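Local coordinates for protein cytochrome P450 (Zobellia galactanivorans, PDB 6G5O) that belongs to the cytochrome P450 family of haem proteins and holds protoporphyrin IX containing iron in a pocket within its largely helical fold, at residues A[244-249]-A[311-316]; A[251-256]-A[342-347]. All coordinates share one frame; numbering follows the deposited sequence.

Contact 1: residues A[244-249]-A[311-316]; sequences ERLRKE and IVLDRK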
ATOM      1  N   GLU A 244      11.525 -18.648 -13.631  1.00 40.44           N
ATOM      2  CA  GLU A 244      12.786 -18.916 -14.369  1.00 40.67           C
ATOM      3  C   GLU A 244      13.329 -17.619 -15.012  1.00 36.47           C
ATOM      4  O   GLU A 244      14.521 -17.348 -14.953  1.00 32.94           O
ATOM      5  CB  GLU A 244      12.581 -20.053 -15.426  1.00 42.39           C
ATOM      6  CG  GLU A 244      13.834 -20.856 -15.773  1.00 44.18           C
ATOM      7  N   ARG A 245      12.465 -16.801 -15.613  1.00 35.61           N
ATOM      8  CA  ARG A 245      12.917 -15.514 -16.166  1.00 36.41           C
ATOM      9  C   ARG A 245      13.598 -14.627 -15.125  1.00 38.70           C
ATOM     10  O   ARG A 245      14.654 -14.047 -15.406  1.00 38.89           O
ATOM     11  CB  ARG A 245      11.784 -14.752 -16.836  1.00 39.19           C
ATOM     12  CG  ARG A 245      11.448 -15.245 -18.236  1.00 39.80           C
ATOM     13  CD  ARG A 245      10.714 -14.162 -19.014  1.00 38.29           C
ATOM     14  NE  ARG A 245      11.620 -13.085 -19.393  1.00 41.95           N
ATOM     15  CZ  ARG A 245      11.241 -11.888 -19.877  1.00 41.98           C
ATOM     16  NH1 ARG A 245       9.956 -11.595 -20.003  1.00 38.99           N
ATOM     17  NH2 ARG A 245      12.149 -10.958 -20.201  1.00 38.15           N
ATOM     18  N   LEU A 246      13.042 -14.564 -13.908  1.00 38.22           N
ATOM     19  CA  LEU A 246      13.667 -13.772 -12.826  1.00 34.58           C
ATOM     20  C   LEU A 246      14.981 -14.376 -12.348  1.00 36.63           C
ATOM     21  O   LEU A 246      15.919 -13.635 -11.980  1.00 33.41           O
ATOM     22  CB  LEU A 246      12.734 -13.653 -11.644  1.00 35.84           C
ATOM     23  CG  LEU A 246      11.507 -12.785 -11.874  1.00 35.83           C
ATOM     24  CD1 LEU A 246      10.466 -13.139 -10.825  1.00 39.36           C
ATOM     25  CD2 LEU A 246      11.832 -11.302 -11.858  1.00 35.24           C
ATOM     26  N   ARG A 247      15.082 -15.712 -12.351  1.00 37.77           N
ATOM     27  CA  ARG A 247      16.368 -16.335 -12.008  1.00 43.01           C
ATOM     28  C   ARG A 247      17.452 -15.967 -13.039  1.00 42.99           C
ATOM     29  O   ARG A 247      18.540 -15.553 -12.654  1.00 45.82           O
ATOM     30  CB  ARG A 247      16.234 -17.854 -11.827  1.00 49.16           C
ATOM     31  CG  ARG A 247      17.553 -18.595 -11.579  1.00 56.57           C
ATOM     32  CD  ARG A 247      17.347 -20.052 -11.133  1.00 61.49           C
ATOM     33  NE  ARG A 247      16.449 -20.789 -12.029  1.00 64.31           N
ATOM     34  CZ  ARG A 247      16.823 -21.386 -13.161  1.00 65.57           C
ATOM     35  NH1 ARG A 247      18.101 -21.341 -13.551  1.00 56.10           N
ATOM     36  NH2 ARG A 247      15.908 -22.014 -13.913  1.00 64.19           N
ATOM     37  N   LYS A 248      17.141 -16.076 -14.333  1.00 47.19           N
ATOM     38  CA  LYS A 248      18.148 -15.894 -15.411  1.00 48.36           C
ATOM     39  C   LYS A 248      18.289 -14.462 -15.882  1.00 48.20           C
ATOM     40  O   LYS A 248      19.261 -14.151 -16.524  1.00 45.75           O
ATOM     41  CB  LYS A 248      17.816 -16.744 -16.650  1.00 50.65           C
ATOM     42  CG  LYS A 248      17.788 -18.260 -16.465  1.00 52.58           C
ATOM     43  N   GLU A 249      17.314 -13.600 -15.595  1.00 53.28           N
ATOM     44  CA  GLU A 249      17.363 -12.207 -16.024  1.00 51.48           C
ATOM     45  C   GLU A 249      17.055 -11.270 -14.840  1.00 50.84           C
ATOM     46  O   GLU A 249      16.047 -10.572 -14.854  1.00 45.66           O
ATOM     47  CB  GLU A 249      16.328 -11.937 -17.137  1.00 56.10           C
ATOM     48  CG  GLU A 249      16.388 -12.756 -18.424  1.00 56.49           C
ATOM     49  CD  GLU A 249      15.251 -12.369 -19.372  1.00 58.69           C
ATOM     50  OE1 GLU A 249      15.202 -11.191 -19.816  1.00 62.79           O
ATOM     51  OE2 GLU A 249      14.383 -13.225 -19.664  1.00 54.14           O
ATOM     52  N   ILE A 311      -0.112  -9.916 -16.514  1.00 32.98           N
ATOM     53  CA  ILE A 311       1.144  -9.452 -16.023  1.00 34.25           C
ATOM     54  C   ILE A 311       2.176  -9.622 -17.142  1.00 38.15           C
ATOM     55  O   ILE A 311       2.519 -10.751 -17.502  1.00 36.29           O
ATOM     56  CB  ILE A 311       1.521 -10.192 -14.727  1.00 33.78           C
ATOM     57  CG1 ILE A 311       0.702  -9.558 -13.570  1.00 38.21           C
ATOM     58  CG2 ILE A 311       3.025 -10.105 -14.447  1.00 33.20           C
ATOM     59  CD1 ILE A 311       0.874 -10.217 -12.211  1.00 39.59           C
ATOM     60  N   VAL A 312       2.639  -8.496 -17.685  1.00 35.96           N
ATOM     61  CA  VAL A 312       3.754  -8.469 -18.616  1.00 36.24           C
ATOM     62  C   VAL A 312       5.002  -8.148 -17.801  1.00 36.18           C
ATOM     63  O   VAL A 312       5.269  -6.972 -17.446  1.00 34.66           O
ATOM     64  CB  VAL A 312       3.571  -7.394 -19.716  1.00 39.23           C
ATOM     65  CG1 VAL A 312       4.814  -7.296 -20.612  1.00 38.00           C
ATOM     66  CG2 VAL A 312       2.331  -7.667 -20.536  1.00 36.10           C
ATOM     67  N   LEU A 313       5.779  -9.189 -17.541  1.00 32.93           N
ATOM     68  CA  LEU A 313       6.804  -9.183 -16.518  1.00 34.17           C
ATOM     69  C   LEU A 313       7.871  -8.122 -16.697  1.00 32.10           C
ATOM     70  O   LEU A 313       8.427  -7.636 -15.714  1.00 31.88           O
ATOM     71  CB  LEU A 313       7.459 -10.572 -16.453  1.00 35.22           C
ATOM     72  CG  LEU A 313       8.150 -10.947 -15.145  1.00 36.60           C
ATOM     73  CD1 LEU A 313       7.163 -10.908 -13.984  1.00 39.32           C
ATOM     74  CD2 LEU A 313       8.712 -12.349 -15.225  1.00 36.30           C
ATOM     75  N   ASP A 314       8.165  -7.765 -17.932  1.00 30.93           N
ATOM     76  CA  ASP A 314       9.235  -6.800 -18.200  1.00 33.21           C
ATOM     77  C   ASP A 314       8.704  -5.485 -18.785  1.00 29.93           C
ATOM     78  O   ASP A 314       9.424  -4.775 -19.465  1.00 29.88           O
ATOM     79  CB  ASP A 314      10.278  -7.439 -19.146  1.00 36.25           C
ATOM     80  CG  ASP A 314       9.650  -7.942 -20.502  1.00 42.69           C
ATOM     81  OD1 ASP A 314       8.434  -7.708 -20.765  1.00 41.24           O
ATOM     82  OD2 ASP A 314      10.370  -8.602 -21.300  1.00 43.76           O
ATOM     83  N   ARG A 315       7.450  -5.152 -18.519  1.00 28.96           N
ATOM     84  CA  ARG A 315       6.829  -3.980 -19.143  1.00 28.79           C
ATOM     85  C   ARG A 315       7.694  -2.735 -18.902  1.00 28.83           C
ATOM     86  O   ARG A 315       7.926  -2.374 -17.756  1.00 29.80           O
ATOM     87  CB  ARG A 315       5.416  -3.774 -18.545  1.00 28.38           C
ATOM     88  CG  ARG A 315       4.558  -2.714 -19.204  1.00 28.68           C
ATOM     89  CD  ARG A 315       3.260  -2.450 -18.429  1.00 30.73           C
ATOM     90  NE  ARG A 315       2.354  -3.624 -18.382  1.00 31.59           N
ATOM     91  CZ  ARG A 315       1.432  -3.920 -19.294  1.00 31.26           C
ATOM     92  NH1 ARG A 315       1.282  -3.189 -20.368  1.00 29.63           N
ATOM     93  NH2 ARG A 315       0.672  -4.999 -19.133  1.00 33.66           N
ATOM     94  N   LYS A 316       8.172  -2.093 -19.969  1.00 31.44           N
ATOM     95  CA  LYS A 316       8.924  -0.821 -19.879  1.00 34.33           C
ATOM     96  C   LYS A 316       7.996   0.382 -19.792  1.00 30.82           C
ATOM     97  O   LYS A 316       8.267   1.362 -19.058  1.00 27.20           O
ATOM     98  CB  LYS A 316       9.881  -0.600 -21.075  1.00 39.43           C
ATOM     99  CG  LYS A 316      10.903  -1.715 -21.251  1.00 50.56           C
ATOM    100  CD  LYS A 316      11.885  -1.500 -22.394  1.00 56.52           C
ATOM    101  CE  LYS A 316      12.955  -0.483 -22.023  1.00 65.95           C
ATOM    102  NZ  LYS A 316      14.094  -0.483 -22.998  1.00 71.17           N
TER
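R245 on helix 240-248 reaches across to D314 in the loop that precedes helix 333-350, forming a salt-bridge network with D314 and E249, while L313 packs beside it. This is the cytochrome P450 fold where its J helix meets the segment carrying the arginine of the E-R-R triad: R315, next to D314, forms a salt bridge with E259, which lies in the ExxR motif of helix 253-264 along with R262. The buried side of the contact is aliphatic. CD2 of L313 comes to 4.2 Å from CB of R245 and to 4.4 Å from CG of L246, so one leucine methyl rests against the root of the arginine and the branch point of the other leucine. I252 and Y235 fill in around L313, and L236 meets L246.

The other side is partly exposed and held by the salt-bridge network. The R245 chain bends at chi3 (73°), which turns its flat end to D314 and E249 together. R245 NH2 lies 3.2 Å from D314 OD2 in a fairly straight bond, and NH1 adds a weak one to the same oxygen. OD2 stays close to the guanidinium plane, yet the carboxylate stands almost upright to that plane (83°), so a single oxygen takes both N-H groups from above its own plane. E249, just past the helix end, is gripped side-on instead: R245 NE lies 2.8 Å from E249 OE2, and R245 NH2 3.1 Å from E249 OE1. Both acids therefore sit at the edge of one guanidinium, which fixes the rotation of the group. Its positive charge would also be expected to ease the repulsion between them, since E249 OE1 and D314 OD2 are only 5.7 Å apart.

Contact 2: residues A[251-256]-A[342-347]; sequences EITGRA and ILLQTL
NE2 of Q345, on helix 333-350, donates to two oxygens: OG1 of T253, 3.0 Å away, and the carbonyl oxygen of L246 in helix 240-248. The T253 bond is bent, 140° at the hydrogen, with the hydroxyl tilted out of the amide plane. Q345 gets there by folding its chain at chi2 (-43°), so that the amide crosses to the start of helix 253-264. The T253 hydroxyl has a second partner, the carbonyl oxygen of P250, to which it must be the donor.

Beside this polar pair the two helices meet through aliphatic groups. CG2 of T253 lies anti to its own backbone N and approaches CB of L344 at 4.3 Å. About one turn further along, CD1 of L344 reaches CB of A256 at 4.1 Å. L236 of helix 223-238 also touches L344, whose side chain is about 12 Å from the haem. The contact thus packs helix 253-264, the K helix of the P450 fold, against helix 333-350, the L helix.

With NE2 giving to two oxygens and the threonine hydroxyl both accepting and donating, the polar groups of this buried interface form a short hydrogen-bond chain, Q345 NE2 to T253 OG1 to P250 O, which fixes the amide orientation and leaves the aliphatic surfaces to close against each other.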
ATOM      1  N   GLU A 251      18.051  -8.368 -14.056  1.00 40.07           N
ATOM      2  CA  GLU A 251      17.821  -6.989 -14.536  1.00 39.28           C
ATOM      3  C   GLU A 251      16.345  -6.584 -14.756  1.00 37.00           C
ATOM      4  O   GLU A 251      16.030  -5.409 -14.713  1.00 31.85           O
ATOM      5  CB  GLU A 251      18.628  -6.696 -15.822  1.00 40.35           C
ATOM      6  CG  GLU A 251      18.297  -7.556 -17.031  1.00 43.65           C
ATOM      7  CD  GLU A 251      19.014  -8.936 -17.089  1.00 51.85           C
ATOM      8  OE1 GLU A 251      19.723  -9.374 -16.124  1.00 52.55           O
ATOM      9  OE2 GLU A 251      18.833  -9.616 -18.129  1.00 57.68           O
ATOM     10  N   ILE A 252      15.435  -7.535 -14.983  1.00 35.75           N
ATOM     11  CA  ILE A 252      14.040  -7.179 -15.150  1.00 33.04           C
ATOM     12  C   ILE A 252      13.255  -6.995 -13.823  1.00 30.77           C
ATOM     13  O   ILE A 252      12.054  -6.732 -13.853  1.00 28.59           O
ATOM     14  CB  ILE A 252      13.268  -8.189 -16.022  1.00 34.41           C
ATOM     15  CG1 ILE A 252      13.007  -9.489 -15.289  1.00 32.00           C
ATOM     16  CG2 ILE A 252      13.925  -8.394 -17.406  1.00 37.45           C
ATOM     17  CD1 ILE A 252      12.174 -10.466 -16.105  1.00 35.32           C
ATOM     18  N   THR A 253      13.902  -7.159 -12.685  1.00 29.58           N
ATOM     19  CA  THR A 253      13.181  -7.250 -11.426  1.00 32.25           C
ATOM     20  C   THR A 253      12.443  -5.930 -11.069  1.00 30.37           C
ATOM     21  O   THR A 253      11.290  -5.965 -10.619  1.00 31.16           O
ATOM     22  CB  THR A 253      14.120  -7.677 -10.262  1.00 33.93           C
ATOM     23  OG1 THR A 253      14.837  -8.868 -10.594  1.00 35.29           O
ATOM     24  CG2 THR A 253      13.317  -7.981  -9.028  1.00 37.84           C
ATOM     25  N   GLY A 254      13.094  -4.786 -11.291  1.00 29.35           N
ATOM     26  CA  GLY A 254      12.482  -3.466 -11.068  1.00 28.57           C
ATOM     27  C   GLY A 254      11.151  -3.354 -11.779  1.00 28.60           C
ATOM     28  O   GLY A 254      10.119  -2.988 -11.183  1.00 24.02           O
ATOM     29  N   ARG A 255      11.174  -3.750 -13.054  1.00 28.97           N
ATOM     30  CA  ARG A 255      10.022  -3.642 -13.916  1.00 29.01           C
ATOM     31  C   ARG A 255       8.937  -4.608 -13.516  1.00 27.18           C
ATOM     32  O   ARG A 255       7.762  -4.266 -13.594  1.00 28.55           O
ATOM     33  CB  ARG A 255      10.426  -3.797 -15.391  1.00 27.62           C
ATOM     34  CG  ARG A 255      10.949  -2.469 -15.971  1.00 30.82           C
ATOM     35  CD  ARG A 255      11.534  -2.663 -17.377  1.00 32.36           C
ATOM     36  NE  ARG A 255      12.792  -3.409 -17.347  1.00 36.03           N
ATOM     37  CZ  ARG A 255      13.279  -4.181 -18.331  1.00 39.78           C
ATOM     38  NH1 ARG A 255      12.624  -4.375 -19.465  1.00 44.03           N
ATOM     39  NH2 ARG A 255      14.448  -4.766 -18.178  1.00 39.24           N
ATOM     40  N   ALA A 256       9.336  -5.814 -13.119  1.00 24.98           N
ATOM     41  CA  ALA A 256       8.395  -6.812 -12.590  1.00 24.74           C
ATOM     42  C   ALA A 256       7.726  -6.309 -11.321  1.00 23.55           C
ATOM     43  O   ALA A 256       6.572  -6.558 -11.112  1.00 24.30           O
ATOM     44  CB  ALA A 256       9.102  -8.110 -12.280  1.00 23.83           C
ATOM     45  N   ILE A 342      13.707  -7.656  -3.467  1.00 29.09           N
ATOM     46  CA  ILE A 342      14.449  -8.652  -2.695  1.00 30.18           C
ATOM     47  C   ILE A 342      13.694  -9.978  -2.530  1.00 29.66           C
ATOM     48  O   ILE A 342      14.287 -11.039  -2.693  1.00 26.98           O
ATOM     49  CB  ILE A 342      14.883  -8.114  -1.321  1.00 32.55           C
ATOM     50  CG1 ILE A 342      15.887  -6.972  -1.515  1.00 31.97           C
ATOM     51  CG2 ILE A 342      15.551  -9.210  -0.461  1.00 34.22           C
ATOM     52  CD1 ILE A 342      16.139  -6.212  -0.222  1.00 33.35           C
ATOM     53  N   LEU A 343      12.398  -9.910  -2.238  1.00 26.48           N
ATOM     54  CA  LEU A 343      11.586 -11.116  -2.193  1.00 29.04           C
ATOM     55  C   LEU A 343      11.617 -11.889  -3.515  1.00 31.45           C
ATOM     56  O   LEU A 343      11.905 -13.100  -3.526  1.00 31.39           O
ATOM     57  CB  LEU A 343      10.158 -10.810  -1.817  1.00 28.04           C
ATOM     58  CG  LEU A 343       9.239 -12.018  -1.786  1.00 31.69           C
ATOM     59  CD1 LEU A 343       9.646 -13.039  -0.726  1.00 29.93           C
ATOM     60  CD2 LEU A 343       7.804 -11.565  -1.584  1.00 35.11           C
ATOM     61  N   LEU A 344      11.336 -11.194  -4.621  1.00 33.47           N
ATOM     62  CA  LEU A 344      11.301 -11.889  -5.926  1.00 34.00           C
ATOM     63  C   LEU A 344      12.629 -12.600  -6.264  1.00 34.75           C
ATOM     64  O   LEU A 344      12.613 -13.711  -6.770  1.00 35.66           O
ATOM     65  CB  LEU A 344      10.902 -10.978  -7.068  1.00 32.90           C
ATOM     66  CG  LEU A 344       9.460 -10.435  -7.156  1.00 33.62           C
ATOM     67  CD1 LEU A 344       9.327  -9.590  -8.421  1.00 32.43           C
ATOM     68  CD2 LEU A 344       8.432 -11.533  -7.151  1.00 35.45           C
ATOM     69  N   GLN A 345      13.746 -11.939  -5.986  1.00 36.62           N
ATOM     70  CA  GLN A 345      15.074 -12.461  -6.247  1.00 36.81           C
ATOM     71  C   GLN A 345      15.405 -13.605  -5.282  1.00 40.81           C
ATOM     72  O   GLN A 345      15.938 -14.615  -5.719  1.00 37.53           O
ATOM     73  CB  GLN A 345      16.164 -11.350  -6.229  1.00 34.31           C
ATOM     74  CG  GLN A 345      16.480 -10.704  -7.578  1.00 33.43           C
ATOM     75  CD  GLN A 345      16.568 -11.746  -8.718  1.00 36.59           C
ATOM     76  OE1 GLN A 345      17.385 -12.666  -8.631  1.00 32.69           O
ATOM     77  NE2 GLN A 345      15.675 -11.639  -9.751  1.00 32.26           N
ATOM     78  N   THR A 346      15.047 -13.471  -3.999  1.00 41.78           N
ATOM     79  CA  THR A 346      15.287 -14.541  -3.050  1.00 38.96           C
ATOM     80  C   THR A 346      14.511 -15.814  -3.434  1.00 39.04           C
ATOM     81  O   THR A 346      15.076 -16.897  -3.411  1.00 34.06           O
ATOM     82  CB  THR A 346      14.970 -14.099  -1.623  1.00 37.20           C
ATOM     83  OG1 THR A 346      15.728 -12.925  -1.338  1.00 37.34           O
ATOM     84  CG2 THR A 346      15.324 -15.199  -0.586  1.00 33.31           C
ATOM     85  N   LEU A 347      13.237 -15.674  -3.795  1.00 39.85           N
ATOM     86  CA  LEU A 347      12.452 -16.815  -4.259  1.00 40.48           C
ATOM     87  C   LEU A 347      13.027 -17.443  -5.546  1.00 44.49           C
ATOM     88  O   LEU A 347      13.046 -18.665  -5.699  1.00 42.80           O
ATOM     89  CB  LEU A 347      11.009 -16.423  -4.490  1.00 41.04           C
ATOM     90  CG  LEU A 347      10.197 -15.961  -3.267  1.00 43.65           C
ATOM     91  CD1 LEU A 347       8.863 -15.381  -3.707  1.00 42.27           C
ATOM     92  CD2 LEU A 347       9.975 -17.120  -2.305  1.00 44.34           C
TER

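Going from the N terminus, the chain runs through helix 240-248, turns at P250 and enters helix 253-264, so the first halves of both contacts come one after the other. It then passes the strands, and 311-316 returns to 244-249, closing the loop of contact 1. Only later does helix 333-350 come back to 251-256 and close contact 2. The two closures cross rather than nest. Their centres lie 8 Å apart, and two bonds join them: the second one given by the Q345 amide, and one, weak, from R255 NH1 to D314 O. Together they tie the J, K and L helices to the loop bearing R315.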